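Local coordinates for protein endonuclease II (Enterobacteria phage t4, PDB 2WSH) that nicks and cleaves cytosine-containing double-stranded DNA in a sequence-specific, magnesium-dependent manner, helping the phage degrade host DNA for its own nucleotide supply, at residues 41-46 and 102-107; 48-53 and 96-101. The protein carries 1 engineered substitution. All blocks are in the same frame, centred on the assembly; numbering follows the deposited sequence.

Interaction 1 (41-46 and 102-107). With PO4 (phosphate ion), chain E.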
loop_
_atom_site.group_PDB
_atom_site.type_symbol
_atom_site.label_atom_id
_atom_site.label_comp_id
_atom_site.label_asym_id
_atom_site.label_seq_id
_atom_site.Cartn_x
_atom_site.Cartn_y
_atom_site.Cartn_z
ATOM N N ASN A 41 1.473 -17.874 5.424
ATOM C CA ASN A 41 1.975 -16.673 4.764
ATOM C C ASN A 41 3.177 -16.057 5.478
ATOM O O ASN A 41 3.126 -14.911 5.922
ATOM C CB ASN A 41 0.847 -15.645 4.650
ATOM C CG ASN A 41 1.096 -14.617 3.567
ATOM O OD1 ASN A 41 0.530 -13.525 3.595
ATOM N ND2 ASN A 41 1.945 -14.961 2.603
ATOM N N VAL A 42 4.263 -16.816 5.588
ATOM C CA VAL A 42 5.424 -16.349 6.337
ATOM C C VAL A 42 6.741 -16.545 5.600
ATOM O O VAL A 42 6.855 -17.372 4.691
ATOM C CB VAL A 42 5.558 -17.082 7.690
ATOM C CG1 VAL A 42 4.338 -16.832 8.565
ATOM C CG2 VAL A 42 5.765 -18.570 7.457
ATOM N N ILE A 43 7.735 -15.769 6.012
ATOM C CA ILE A 43 9.120 -16.066 5.698
ATOM C C ILE A 43 9.591 -16.992 6.801
ATOM O O ILE A 43 9.373 -16.719 7.980
ATOM C CB ILE A 43 9.985 -14.799 5.710
ATOM C CG1 ILE A 43 9.602 -13.883 4.547
ATOM C CG2 ILE A 43 11.470 -15.158 5.664
ATOM C CD1 ILE A 43 9.763 -14.528 3.184
ATOM N N TYR A 44 10.203 -18.108 6.432
ATOM C CA TYR A 44 10.750 -18.983 7.454
ATOM C C TYR A 44 12.262 -19.074 7.365
ATOM O O TYR A 44 12.850 -18.849 6.311
ATOM C CB TYR A 44 10.077 -20.360 7.456
ATOM C CG TYR A 44 10.412 -21.283 6.304
ATOM C CD1 TYR A 44 11.438 -22.213 6.414
ATOM C CD2 TYR A 44 9.675 -21.257 5.127
ATOM C CE1 TYR A 44 11.734 -23.080 5.382
ATOM C CE2 TYR A 44 9.968 -22.119 4.082
ATOM C CZ TYR A 44 10.999 -23.029 4.221
ATOM O OH TYR A 44 11.299 -23.893 3.199
ATOM N N ALA A 45 12.884 -19.374 8.494
ATOM C CA ALA A 45 14.327 -19.450 8.561
ATOM C C ALA A 45 14.714 -20.786 9.164
ATOM O O ALA A 45 14.138 -21.218 10.162
ATOM C CB ALA A 45 14.880 -18.305 9.396
ATOM N N ILE A 46 15.673 -21.453 8.540
ATOM C CA ILE A 46 16.223 -22.667 9.105
ATOM C C ILE A 46 17.544 -22.320 9.761
ATOM O O ILE A 46 18.385 -21.655 9.151
ATOM C CB ILE A 46 16.443 -23.743 8.030
ATOM C CG1 ILE A 46 15.141 -24.009 7.279
ATOM C CG2 ILE A 46 16.980 -25.027 8.659
ATOM C CD1 ILE A 46 15.227 -25.160 6.298
ATOM N N ARG A 102 8.664 -15.513 10.318
ATOM C CA ARG A 102 8.390 -14.082 10.337
ATOM C C ARG A 102 7.076 -13.817 9.616
ATOM O O ARG A 102 6.970 -14.024 8.408
ATOM C CB ARG A 102 9.526 -13.300 9.681
ATOM C CG ARG A 102 9.173 -11.855 9.343
ATOM C CD ARG A 102 10.365 -11.118 8.734
ATOM N NE ARG A 102 9.966 -9.882 8.064
ATOM C CZ ARG A 102 9.983 -8.677 8.628
ATOM N NH1 ARG A 102 10.395 -8.530 9.881
ATOM N NH2 ARG A 102 9.596 -7.617 7.934
ATOM N N GLN A 103 6.068 -13.375 10.360
ATOM C CA GLN A 103 4.731 -13.213 9.793
ATOM C C GLN A 103 4.683 -12.106 8.750
ATOM O O GLN A 103 5.072 -10.970 9.016
ATOM C CB GLN A 103 3.700 -12.943 10.890
ATOM C CG GLN A 103 2.259 -12.912 10.387
ATOM C CD GLN A 103 1.797 -14.246 9.829
ATOM O OE1 GLN A 103 1.725 -15.242 10.549
ATOM N NE2 GLN A 103 1.467 -14.269 8.543
ATOM N N CYS A 104 4.209 -12.449 7.558
ATOM C CA CYS A 104 4.009 -11.459 6.508
ATOM C C CYS A 104 2.514 -11.279 6.251
ATOM O O CYS A 104 1.689 -11.957 6.860
ATOM C CB CYS A 104 4.739 -11.868 5.226
ATOM S SG CYS A 104 6.553 -11.730 5.309
ATOM N N PHE A 105 2.167 -10.371 5.347
ATOM C CA PHE A 105 0.767 -10.040 5.117
ATOM C C PHE A 105 0.484 -9.823 3.639
ATOM O O PHE A 105 1.329 -10.096 2.784
ATOM C CB PHE A 105 0.399 -8.780 5.900
ATOM C CG PHE A 105 1.248 -7.596 5.557
ATOM C CD1 PHE A 105 0.783 -6.624 4.688
ATOM C CD2 PHE A 105 2.521 -7.467 6.081
ATOM C CE1 PHE A 105 1.566 -5.539 4.361
ATOM C CE2 PHE A 105 3.309 -6.384 5.759
ATOM C CZ PHE A 105 2.830 -5.420 4.896
ATOM N N ASN A 106 -0.709 -9.324 3.340
ATOM C CA ASN A 106 -1.099 -9.064 1.961
ATOM C C ASN A 106 -1.492 -7.614 1.712
ATOM O O ASN A 106 -2.056 -6.951 2.581
ATOM C CB ASN A 106 -2.228 -10.006 1.547
ATOM C CG ASN A 106 -1.759 -11.440 1.413
ATOM O OD1 ASN A 106 -1.182 -11.824 0.397
ATOM N ND2 ASN A 106 -2.001 -12.239 2.444
ATOM N N LEU A 107 -1.175 -7.124 0.521
ATOM C CA LEU A 107 -1.553 -5.780 0.117
ATOM C C LEU A 107 -2.380 -5.851 -1.159
ATOM O O LEU A 107 -2.043 -6.582 -2.091
ATOM C CB LEU A 107 -0.310 -4.916 -0.099
ATOM C CG LEU A 107 0.488 -4.599 1.165
ATOM C CD1 LEU A 107 1.874 -4.080 0.813
ATOM C CD2 LEU A 107 -0.264 -3.591 2.009
HETATM P P PO4 E . 10.597 -24.071 -0.223
HETATM O O1 PO4 E . 11.596 -22.962 0.001
HETATM O O2 PO4 E . 9.460 -23.570 -1.085
HETATM O O3 PO4 E . 11.246 -25.261 -0.894
HETATM O O4 PO4 E . 10.079 -24.483 1.131
#
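Backbone hydrogen bonds carry the contact between 41-46 and 102-107. Ile43 and Arg102 form an antiparallel hydrogen-bonded pair. Arg102 N reaches Ile43 O at 2.7 Å, almost straight at 170° and nearly along the C=O axis. Ile43 N returns a hydrogen bond to Arg102 O. Next comes the non-hydrogen-bonded pair Val42 and Gln103, and then Cys104 N hydrogen-bonds to Asn41 O at 3.1 Å. On one face CG1 of Val42 lies 3.6 Å from Gln103 OE1, the two side chains crossing obliquely. Gln103 bends at chi2 (64°), and its NE2 hydrogen-bonds to Cys104 O at 2.9 Å. Cys104 O lies in the plane of the Gln103 amide and offers a lone pair, which fixes the rotation of that amide. NE2 also hydrogen-bonds to Tyr40 O. On the other face CG1 of Ile43 packs on Cys104 SG at 3.8 Å. Arg102 extends away to salt bridges with Glu124 of helix 121-132 and Glu112 of the third subunit. Farther along 41-46, Tyr44 OH makes a very short hydrogen bond of 2.5 Å to phosphate O4, which lies at the ring edge. The phosphate, probably from the crystallisation liquor, is also hydrogen-bonded by Tyr54, Arg64 and Lys83. Asn41 and Val42 both face Thr58, a G1 beta bulge. Tyr44 probably corresponds to the GIY tyrosine of GIY-YIG nucleases, and the ion may mark a DNA phosphate site.

Interaction 2 (48-53 and 96-101)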
loop_
_atom_site.group_PDB
_atom_site.type_symbol
_atom_site.label_atom_id
_atom_site.label_comp_id
_atom_site.label_asym_id
_atom_site.label_seq_id
_atom_site.Cartn_x
_atom_site.Cartn_y
_atom_site.Cartn_z
ATOM N N ILE A 48 20.870 -23.892 12.058
ATOM C CA ILE A 48 21.631 -25.056 12.488
ATOM C C ILE A 48 22.679 -24.589 13.491
ATOM O O ILE A 48 23.545 -23.776 13.163
ATOM C CB ILE A 48 22.334 -25.746 11.298
ATOM C CG1 ILE A 48 21.336 -26.053 10.177
ATOM C CG2 ILE A 48 23.018 -27.024 11.751
ATOM C CD1 ILE A 48 20.303 -27.106 10.537
ATOM N N ASN A 49 22.590 -25.094 14.715
ATOM C CA ASN A 49 23.448 -24.618 15.787
ATOM C C ASN A 49 23.361 -23.095 15.913
ATOM O O ASN A 49 24.372 -22.411 16.074
ATOM C CB ASN A 49 24.884 -25.091 15.562
ATOM C CG ASN A 49 24.985 -26.606 15.496
ATOM O OD1 ASN A 49 24.245 -27.314 16.180
ATOM N ND2 ASN A 49 25.893 -27.109 14.669
ATOM N N ASP A 50 22.139 -22.580 15.798
ATOM C CA ASP A 50 21.857 -21.154 15.958
ATOM C C ASP A 50 22.312 -20.292 14.779
ATOM O O ASP A 50 22.271 -19.066 14.855
ATOM C CB ASP A 50 22.474 -20.628 17.257
ATOM C CG ASP A 50 21.934 -21.332 18.484
ATOM O OD1 ASP A 50 20.696 -21.434 18.614
ATOM O OD2 ASP A 50 22.748 -21.783 19.316
ATOM N N GLU A 51 22.735 -20.926 13.691
ATOM C CA GLU A 51 23.260 -20.190 12.547
ATOM C C GLU A 51 22.337 -20.331 11.343
ATOM O O GLU A 51 21.939 -21.437 10.977
ATOM C CB GLU A 51 24.689 -20.628 12.223
ATOM C CG GLU A 51 25.652 -20.407 13.385
ATOM C CD GLU A 51 27.090 -20.760 13.049
ATOM O OE1 GLU A 51 27.513 -20.526 11.897
ATOM O OE2 GLU A 51 27.799 -21.265 13.946
ATOM N N LEU A 52 21.982 -19.198 10.749
ATOM C CA LEU A 52 21.062 -19.163 9.621
ATOM C C LEU A 52 21.642 -19.905 8.420
ATOM O O LEU A 52 22.737 -19.587 7.963
ATOM C CB LEU A 52 20.776 -17.713 9.233
ATOM C CG LEU A 52 19.803 -17.464 8.080
ATOM C CD1 LEU A 52 18.409 -17.908 8.474
ATOM C CD2 LEU A 52 19.805 -15.993 7.687
ATOM N N VAL A 53 20.906 -20.888 7.909
ATOM C CA VAL A 53 21.349 -21.602 6.715
ATOM C C VAL A 53 20.411 -21.421 5.526
ATOM O O VAL A 53 20.801 -21.652 4.384
ATOM C CB VAL A 53 21.565 -23.105 6.979
ATOM C CG1 VAL A 53 22.604 -23.304 8.068
ATOM C CG2 VAL A 53 20.247 -23.791 7.345
ATOM N N LYS A 96 21.715 -29.020 16.285
ATOM C CA LYS A 96 20.381 -28.523 16.602
ATOM C C LYS A 96 19.759 -27.877 15.369
ATOM O O LYS A 96 20.380 -27.026 14.740
ATOM C CB LYS A 96 20.452 -27.495 17.729
ATOM C CG LYS A 96 19.093 -27.121 18.303
ATOM C CD LYS A 96 19.090 -25.700 18.837
ATOM C CE LYS A 96 20.357 -25.397 19.619
ATOM N NZ LYS A 96 20.499 -23.939 19.905
ATOM N N VAL A 97 18.534 -28.273 15.034
ATOM C CA VAL A 97 17.868 -27.780 13.828
ATOM C C VAL A 97 16.575 -27.055 14.175
ATOM O O VAL A 97 15.615 -27.670 14.646
ATOM C CB VAL A 97 17.534 -28.929 12.853
ATOM C CG1 VAL A 97 16.793 -28.390 11.631
ATOM C CG2 VAL A 97 18.796 -29.674 12.444
ATOM N N GLU A 98 16.546 -25.750 13.924
ATOM C CA GLU A 98 15.408 -24.927 14.308
ATOM C C GLU A 98 14.772 -24.209 13.127
ATOM O O GLU A 98 15.452 -23.823 12.176
ATOM C CB GLU A 98 15.833 -23.895 15.356
ATOM C CG GLU A 98 16.348 -24.500 16.649
ATOM C CD GLU A 98 16.910 -23.453 17.592
ATOM O OE1 GLU A 98 17.862 -22.746 17.201
ATOM O OE2 GLU A 98 16.401 -23.341 18.727
ATOM N N PHE A 99 13.459 -24.043 13.198
ATOM C CA PHE A 99 12.725 -23.234 12.241
ATOM C C PHE A 99 12.163 -22.002 12.934
ATOM O O PHE A 99 11.537 -22.108 13.990
ATOM C CB PHE A 99 11.578 -24.043 11.635
ATOM C CG PHE A 99 12.025 -25.091 10.664
ATOM C CD1 PHE A 99 12.011 -24.841 9.305
ATOM C CD2 PHE A 99 12.464 -26.326 11.110
ATOM C CE1 PHE A 99 12.423 -25.806 8.404
ATOM C CE2 PHE A 99 12.882 -27.291 10.215
ATOM C CZ PHE A 99 12.862 -27.030 8.861
ATOM N N TYR A 100 12.397 -20.837 12.338
ATOM C CA TYR A 100 11.799 -19.590 12.793
ATOM C C TYR A 100 10.813 -19.092 11.744
ATOM O O TYR A 100 10.943 -19.406 10.563
ATOM C CB TYR A 100 12.872 -18.527 13.007
ATOM C CG TYR A 100 13.731 -18.733 14.232
ATOM C CD1 TYR A 100 13.621 -17.886 15.329
ATOM C CD2 TYR A 100 14.659 -19.765 14.290
ATOM C CE1 TYR A 100 14.409 -18.063 16.452
ATOM C CE2 TYR A 100 15.449 -19.952 15.409
ATOM C CZ TYR A 100 15.320 -19.098 16.486
ATOM O OH TYR A 100 16.104 -19.277 17.602
ATOM N N ALA A 101 9.833 -18.304 12.171
ATOM C CA ALA A 101 8.862 -17.741 11.242
ATOM C C ALA A 101 8.719 -16.239 11.430
ATOM O O ALA A 101 8.656 -15.753 12.559
ATOM C CB ALA A 101 7.518 -18.421 11.408
HETATM O O HOH W 1 19.748 -24.140 15.578
#
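Lys96 begins the second segment and makes the largest share of the contact. Its backbone N hydrogen-bonds to Asn49 OD1 at 3.1 Å, coming from above the carbonyl plane of that amide. Its O accepts a hydrogen bond from Asn49 N at 2.9 Å, in the carbonyl plane, and also meets the CA-H of Ile48. The Lys96 side chain starts with CG anti to the backbone N (chi1 -169°) and bends at chi3 (-43°). This brings NZ to Asp50 OD1 at 2.8 Å, a salt bridge in which NZ approaches from above the carboxylate plane. Val97 pairs with Ile48 as an antiparallel non-hydrogen-bonded pair. Their side chains lie side by side and point the same way, with Ile48 CD1 on Val97 CG2 at 3.5 Å. Glu98 follows, extended beyond CG. Its OE1 stands 3.4 Å from Asp50 OD1, two like charges. Lys96 NZ, 4.0 Å from Glu98 OE1 in a long salt bridge, probably eases their repulsion. Glu98 OE2 has a stronger partner in Lys19. One water accepts from Asp50 N and lies within donating distance of both Lys96 O and Glu98 OE1. Ile48 to Glu51 form a type I' turn, with Asn49 and Asp50 at its two central positions. This is a tight beta hairpin, linking strands 42-48 and 51-58 of the GIY-YIG domain, docked at the start of strand 97-111.

Both contacts join the hairpin of strands 42-48 and 51-58 to strand 97-111, and their centres lie about 16 Å apart. Interaction 1 is the more buried. It rests mainly on backbone hydrogen bonds, with one apolar side-chain contact, and its Arg102 to Leu107 half reaches other subunits of the tetramer. Interaction 2 sits at the hairpin turn, touches no other chain, and relies on charges and a water as well as one strand pair. Between them the same two strands stay paired: Ala45 O lies 2.8 Å from Tyr100 N, a probable hydrogen bond. Ile46 CG1 also packs on Phe99 CE1. Ile46 O to Val53 N, another probable hydrogen bond, ties the two hairpin arms together.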